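Local coordinates for 2'-5' RNA Ligase (PDB 1IUH), which belongs to the LigT-like phosphoesterase family of the 2H clan, with a curled antiparallel beta sheet and accompanying helices, at residues A[7-10]-A[11-15]. Numbering follows the deposited sequence.
Sequences VFLP and EEVRA
Arg14 folds back from the first turn of helix 11-21 onto the backbone of Leu9 and Pro10. Its CB lies 4.0 Å from Pro10 O. CG is 3.9 Å from Pro10 O, with Leu9 O only slightly farther and on the same side. CD is 4.1 Å from Leu9 O, and the chain bends at chi3 (-44°), which turns the guanidinium back toward the preceding loop. CZ comes to 3.9 Å from Leu9 O, and NH1 reaches that oxygen at 2.7 Å; the N-H...O angle of 120° makes this a weak hydrogen bond despite its short length. The acceptor lies at the guanidinium edge, near its plane, whereas Pro10 C lies over one face.

Pro10 occupies the N-cap position, and its carbonyl starts the helical bonding. Arg14 N donates to Pro10 O at 3.0 Å with an N-H...O angle of 165°, while Val13 N adds a weak bond to the same oxygen. The proline ring crosses the Val13 side chain obliquely, with Pro10 CG 3.5 Å from Val13 CG2. The other branch, Val13 CG1, approaches Leu9 CB; Trp152 of strand 150-164 touches all three residues, joining this apolar patch to the sheet. Glu12 curls back so that OE2 lies 3.1 Å from Pro10 CB, a close approach that goes with an almost eclipsed first torsion.

The arrangement is a strand-to-helix junction, leading from strand 2-8 into helix 11-21. Its chemistry implies that Arg14 meets two successive carbonyls, one through a straight helical backbone bond and one through a weak side-chain bond, with apolar packing by Val13 supplementing the polar links.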
loop_
_atom_site.group_PDB
_atom_site.type_symbol
_atom_site.label_atom_id
_atom_site.label_comp_id
_atom_site.label_asym_id
_atom_site.label_seq_id
_atom_site.Cartn_x
_atom_site.Cartn_y
_atom_site.Cartn_z
ATOM N N VAL A 7 -1.027 -2.941 4.037
ATOM C CA VAL A 7 -0.810 -2.809 5.453
ATOM C C VAL A 7 -1.477 -1.489 5.863
ATOM O O VAL A 7 -1.185 -0.441 5.275
ATOM C CB VAL A 7 0.674 -2.703 5.779
ATOM C CG1 VAL A 7 0.870 -2.144 7.229
ATOM C CG2 VAL A 7 1.295 -3.984 5.620
ATOM N N PHE A 8 -2.377 -1.534 6.833
ATOM C CA PHE A 8 -2.973 -0.311 7.359
ATOM C C PHE A 8 -2.098 0.114 8.534
ATOM O O PHE A 8 -1.283 -0.672 9.055
ATOM C CB PHE A 8 -4.450 -0.495 7.717
ATOM C CG PHE A 8 -5.325 -0.470 6.511
ATOM C CD1 PHE A 8 -5.791 -1.661 5.942
ATOM C CD2 PHE A 8 -5.560 0.741 5.858
ATOM C CE1 PHE A 8 -6.468 -1.659 4.738
ATOM C CE2 PHE A 8 -6.218 0.783 4.674
ATOM C CZ PHE A 8 -6.688 -0.443 4.087
ATOM N N LEU A 9 -2.263 1.356 8.944
ATOM C CA LEU A 9 -1.354 1.942 9.881
ATOM C C LEU A 9 -1.919 2.352 11.211
ATOM O O LEU A 9 -3.121 2.634 11.337
ATOM C CB LEU A 9 -0.700 3.132 9.160
ATOM C CG LEU A 9 -0.323 2.687 7.739
ATOM C CD1 LEU A 9 -0.259 3.883 6.793
ATOM C CD2 LEU A 9 0.980 1.947 7.733
ATOM N N PRO A 10 -1.054 2.389 12.244
ATOM C CA PRO A 10 -1.539 2.778 13.566
ATOM C C PRO A 10 -1.602 4.303 13.747
ATOM O O PRO A 10 -1.026 5.093 12.987
ATOM C CB PRO A 10 -0.551 2.097 14.499
ATOM C CG PRO A 10 0.794 2.286 13.764
ATOM C CD PRO A 10 0.394 2.060 12.279
ATOM N N GLU A 11 -2.325 4.699 14.766
ATOM C CA GLU A 11 -2.488 6.089 15.092
ATOM C C GLU A 11 -1.234 7.023 14.965
ATOM O O GLU A 11 -1.253 8.039 14.248
ATOM C CB GLU A 11 -3.129 6.124 16.495
ATOM C CG GLU A 11 -3.218 7.475 17.151
ATOM C CD GLU A 11 -4.568 7.674 17.829
ATOM O OE1 GLU A 11 -5.054 6.719 18.498
ATOM O OE2 GLU A 11 -5.152 8.788 17.691
ATOM N N GLU A 12 -0.134 6.712 15.628
ATOM C CA GLU A 12 0.991 7.638 15.543
ATOM C C GLU A 12 1.564 7.793 14.158
ATOM O O GLU A 12 2.174 8.831 13.853
ATOM C CB GLU A 12 2.097 7.215 16.484
ATOM C CG GLU A 12 1.661 6.077 17.334
ATOM C CD GLU A 12 1.757 4.708 16.664
ATOM O OE1 GLU A 12 2.867 4.248 16.333
ATOM O OE2 GLU A 12 0.694 4.094 16.515
ATOM N N VAL A 13 1.399 6.748 13.337
ATOM C CA VAL A 13 1.876 6.767 11.980
ATOM C C VAL A 13 0.935 7.608 11.106
ATOM O O VAL A 13 1.383 8.477 10.318
ATOM C CB VAL A 13 2.020 5.336 11.478
ATOM C CG1 VAL A 13 2.509 5.308 9.998
ATOM C CG2 VAL A 13 2.982 4.590 12.414
ATOM N N ARG A 14 -0.365 7.412 11.265
ATOM C CA ARG A 14 -1.269 8.220 10.464
ATOM C C ARG A 14 -1.125 9.666 10.878
ATOM O O ARG A 14 -1.152 10.564 10.059
ATOM C CB ARG A 14 -2.741 7.793 10.608
ATOM C CG ARG A 14 -3.142 6.479 9.958
ATOM C CD ARG A 14 -4.638 6.235 10.150
ATOM N NE ARG A 14 -5.115 6.527 11.515
ATOM C CZ ARG A 14 -5.273 5.636 12.506
ATOM N NH1 ARG A 14 -4.998 4.347 12.331
ATOM N NH2 ARG A 14 -5.718 6.046 13.685
ATOM N N ALA A 15 -0.927 9.921 12.142
ATOM C CA ALA A 15 -0.795 11.317 12.503
ATOM C C ALA A 15 0.461 12.010 11.954
ATOM O O ALA A 15 0.440 13.175 11.602
ATOM C CB ALA A 15 -0.838 11.437 14.008
#